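Local coordinates for DNA-binding protein Sso10a-2 (Sulfolobus solfataricus, PDB 4HW0) that binds DNA as a dimeric winged-helix protein and probably takes part in compacting and organising the archaeal chromatin, at residues 76-79 with 80-84; 34-37 with 38-42. All coordinates share one frame; numbering follows the deposited sequence.

Contact 1. Residues 76-79 with 80-84; sequences THIE and EFIKI
Four successive i to i+4 hydrogen bonds join residues 76-79 to 80-83, from Glu80 N to Thr76 O through Lys83 N to Glu79 O, as two turns of one regular alpha-helix. The straightest in its approach to the carbonyl is that of Ile82 N to Ile78 O, 2.9 Å long and with a C=O...N angle of 162°. The same pair meets through its side chains, where Ile78 CG2 lies 3.8 Å from Ile82 CD1. In Ile82, CG1 stands beside the backbone N (chi1 -72°), which turns the branch back along the helix and brings CG1 within 3.4 Å of Ile78 O. Phe81 sets CB against that carbonyl too, and Ile78 O lies at the edge of its ring, near the ring plane. On the polar flank Glu80 OE1 receives Lys83 NZ on its syn lone pair, in a salt bridge of 3.0 Å. Glu79 is extended beyond CG and takes no part in this pair; its OE1 forms a salt bridge with Arg75, one turn earlier. The segment lies in helix 69-98, the long helix of the antiparallel coiled coil: Ile78, Glu79 and Ile82 touch Phe15 of helix 10-18, while Ile78 and Phe81 pack on Val95 and Leu88 of the second subunit, and Ile84 meets Ile84 of that subunit.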
# COMPACT_ATOMS: atom_id res chain seq x y z
N THR A 76 -3.55 -17.17 3.72
CA THR A 76 -2.57 -16.58 4.61
C THR A 76 -1.89 -15.37 3.95
O THR A 76 -1.75 -14.30 4.55
CB THR A 76 -1.54 -17.67 4.96
OG1 THR A 76 -2.22 -18.59 5.80
CG2 THR A 76 -0.35 -17.11 5.69
N HIS A 77 -1.47 -15.53 2.70
CA HIS A 77 -0.81 -14.41 2.01
C HIS A 77 -1.71 -13.23 1.74
O HIS A 77 -1.25 -12.08 1.85
CB HIS A 77 -0.17 -14.88 0.74
CG HIS A 77 0.96 -15.81 0.97
ND1 HIS A 77 1.66 -15.88 2.14
CD2 HIS A 77 1.50 -16.74 0.17
CE1 HIS A 77 2.58 -16.81 2.05
NE2 HIS A 77 2.48 -17.37 0.87
N ILE A 78 -2.95 -13.49 1.39
CA ILE A 78 -3.89 -12.38 1.21
C ILE A 78 -4.09 -11.69 2.54
O ILE A 78 -4.16 -10.47 2.61
CB ILE A 78 -5.20 -12.78 0.57
CG1 ILE A 78 -5.02 -13.38 -0.82
CG2 ILE A 78 -6.03 -11.56 0.38
CD1 ILE A 78 -6.24 -14.03 -1.44
N GLU A 79 -4.23 -12.47 3.59
CA GLU A 79 -4.44 -11.88 4.93
C GLU A 79 -3.31 -10.90 5.25
O GLU A 79 -3.53 -9.81 5.77
CB GLU A 79 -4.54 -13.00 5.97
CG GLU A 79 -4.93 -12.46 7.33
CD GLU A 79 -5.23 -13.56 8.33
OE1 GLU A 79 -4.56 -14.62 8.26
OE2 GLU A 79 -6.14 -13.34 9.18
N GLU A 80 -2.08 -11.36 4.98
CA GLU A 80 -0.87 -10.57 5.24
C GLU A 80 -0.88 -9.29 4.39
O GLU A 80 -0.62 -8.19 4.91
CB GLU A 80 0.34 -11.47 5.11
CG GLU A 80 1.65 -10.73 5.35
CD GLU A 80 1.87 -10.23 6.82
OE1 GLU A 80 0.98 -10.45 7.69
OE2 GLU A 80 2.97 -9.66 7.09
N PHE A 81 -1.29 -9.39 3.12
CA PHE A 81 -1.44 -8.22 2.23
C PHE A 81 -2.42 -7.19 2.81
O PHE A 81 -2.15 -5.98 2.86
CB PHE A 81 -1.84 -8.65 0.80
CG PHE A 81 -2.25 -7.52 -0.08
CD1 PHE A 81 -3.57 -7.04 -0.06
CD2 PHE A 81 -1.35 -6.90 -0.88
CE1 PHE A 81 -3.94 -5.96 -0.84
CE2 PHE A 81 -1.72 -5.84 -1.68
CZ PHE A 81 -3.02 -5.34 -1.65
N ILE A 82 -3.54 -7.69 3.27
CA ILE A 82 -4.58 -6.81 3.80
C ILE A 82 -4.14 -6.05 5.03
O ILE A 82 -4.33 -4.84 5.15
CB ILE A 82 -5.85 -7.64 4.06
CG1 ILE A 82 -6.49 -8.01 2.73
CG2 ILE A 82 -6.84 -6.88 4.95
CD1 ILE A 82 -7.54 -9.09 2.90
N LYS A 83 -3.49 -6.75 5.92
CA LYS A 83 -3.00 -6.17 7.12
C LYS A 83 -1.91 -5.10 6.82
O LYS A 83 -1.95 -4.02 7.36
CB LYS A 83 -2.45 -7.30 8.02
CG LYS A 83 -1.52 -6.87 9.13
CD LYS A 83 -0.85 -8.07 9.79
CE LYS A 83 0.59 -7.80 10.16
NZ LYS A 83 1.33 -9.08 10.38
N ILE A 84 -0.98 -5.39 5.94
CA ILE A 84 0.01 -4.36 5.56
C ILE A 84 -0.65 -3.16 4.88
O ILE A 84 -0.24 -2.01 5.08
CB ILE A 84 1.10 -4.96 4.62
CG1 ILE A 84 1.89 -6.03 5.40
CG2 ILE A 84 2.06 -3.88 4.17
CD1 ILE A 84 2.73 -6.97 4.55

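Contact 2. Residues 34-37 with 38-42; sequences AGIN and YVVAQ
Ile36 and Asn37 fold back over the first turn of helix 38-50, one with an apolar side chain and the other with an amide. Before them, Ala34 ends helix 27-34, and Gly35 breaks out of helical geometry with a positive phi, turning the chain toward the next helix; the carbonyl of Ala34 accepts a hydrogen bond from Arg8. Ile36 is buried and extended in its backbone. Its CG1 occupies the position between the backbone N and the carbonyl carbon (chi1 61°), which carries Ile36 CD1 across to Ala41, 3.7 Å from Ala41 CA, and Ile36 CB rests against Val40 CG1 at 3.9 Å. The side chain also packs on Ile17 of helix 10-18, so Ile36 contacts both that helix and helix 38-50. Asn37 follows as the N-cap. Its amide is likewise folded in over its own backbone, and Asn37 OD1 accepts from Val40 N in a 2.9 Å bond that is almost straight at the hydrogen (171°), although the donor sits tilted 28° from the amide plane. The amide crosses the Val40 side chain at about a right angle, with Val40 CG2 3.5 Å from Asn37 OD1. Asn37 O receives Ala41 N at 2.8 Å, the first i to i+4 bond of the new helix. Beyond the cap, Gln42 NE2 sits 3.2 Å above the plane of the Tyr38 ring, offset toward its rim. The tight turn between helices 27-34 and 38-50, closed by the Asn37 N-cap, is consistent with the turn of a winged-helix helix-turn-helix, in which helix 38-50 would be the recognition helix.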
# COMPACT_ATOMS: atom_id res chain seq x y z
N ALA A 34 -18.89 -15.00 2.52
CA ALA A 34 -18.15 -13.96 1.88
C ALA A 34 -18.94 -12.71 1.52
O ALA A 34 -18.35 -11.68 1.16
CB ALA A 34 -17.38 -14.49 0.69
N GLY A 35 -20.27 -12.74 1.71
CA GLY A 35 -21.08 -11.57 1.44
C GLY A 35 -21.04 -11.18 -0.03
O GLY A 35 -20.89 -10.02 -0.34
N ILE A 36 -21.23 -12.15 -0.90
CA ILE A 36 -21.27 -11.96 -2.34
C ILE A 36 -22.43 -12.73 -2.97
O ILE A 36 -22.84 -13.78 -2.44
CB ILE A 36 -19.97 -12.47 -3.03
CG1 ILE A 36 -19.73 -13.96 -2.81
CG2 ILE A 36 -18.78 -11.66 -2.57
CD1 ILE A 36 -18.40 -14.47 -3.30
N ASN A 37 -22.95 -12.21 -4.09
CA ASN A 37 -24.07 -12.84 -4.72
C ASN A 37 -23.65 -14.07 -5.52
O ASN A 37 -22.47 -14.36 -5.67
CB ASN A 37 -24.88 -11.82 -5.54
CG ASN A 37 -24.18 -11.35 -6.76
OD1 ASN A 37 -23.65 -12.16 -7.54
ND2 ASN A 37 -24.20 -10.04 -6.99
N TYR A 38 -24.62 -14.80 -5.99
CA TYR A 38 -24.39 -16.07 -6.65
C TYR A 38 -23.53 -15.94 -7.93
O TYR A 38 -22.68 -16.79 -8.20
CB TYR A 38 -25.72 -16.75 -6.96
CG TYR A 38 -25.58 -18.06 -7.67
CD1 TYR A 38 -25.39 -19.22 -6.96
CD2 TYR A 38 -25.63 -18.13 -9.05
CE1 TYR A 38 -25.24 -20.44 -7.61
CE2 TYR A 38 -25.49 -19.33 -9.71
CZ TYR A 38 -25.29 -20.49 -8.99
OH TYR A 38 -25.11 -21.67 -9.67
N VAL A 39 -23.75 -14.85 -8.68
CA VAL A 39 -23.02 -14.58 -9.91
C VAL A 39 -21.56 -14.32 -9.62
O VAL A 39 -20.66 -14.96 -10.22
CB VAL A 39 -23.67 -13.39 -10.67
CG1 VAL A 39 -22.89 -13.05 -11.93
CG2 VAL A 39 -25.11 -13.73 -11.00
N VAL A 40 -21.29 -13.47 -8.64
CA VAL A 40 -19.90 -13.22 -8.20
C VAL A 40 -19.28 -14.48 -7.64
O VAL A 40 -18.16 -14.80 -7.93
CB VAL A 40 -19.86 -12.08 -7.17
CG1 VAL A 40 -18.47 -11.86 -6.63
CG2 VAL A 40 -20.41 -10.77 -7.77
N ALA A 41 -20.04 -15.21 -6.81
CA ALA A 41 -19.50 -16.42 -6.20
C ALA A 41 -19.09 -17.42 -7.27
O ALA A 41 -18.00 -17.99 -7.22
CB ALA A 41 -20.50 -17.06 -5.27
N GLN A 42 -19.95 -17.61 -8.27
CA GLN A 42 -19.65 -18.58 -9.35
C GLN A 42 -18.33 -18.24 -10.06
O GLN A 42 -17.45 -19.12 -10.33
CB GLN A 42 -20.82 -18.55 -10.35
CG GLN A 42 -21.20 -19.85 -10.86
CD GLN A 42 -21.46 -20.76 -9.70
OE1 GLN A 42 -21.03 -21.92 -9.69
NE2 GLN A 42 -22.13 -20.23 -8.68

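How the contacts relate
From the N terminus, the chain passes helix 10-18 and helix 27-34 before reaching contact 2, which turns it into helix 38-50. The hairpin of strands 54-59 and 62-67 follows, and only then does helix 69-98 begin, with contact 1 between its second turn and its middle. The two contacts are therefore in series: each is local, and neither encloses or crosses the other. The centres of contact 1 and contact 2 lie about 21 Å apart, on opposite sides of the chain's centre. Helix 10-18 touches both, through Ile17 beside contact 2 and Phe15 beside contact 1, and so bridges the helix-turn-helix to the long helix that carries the dimer interface.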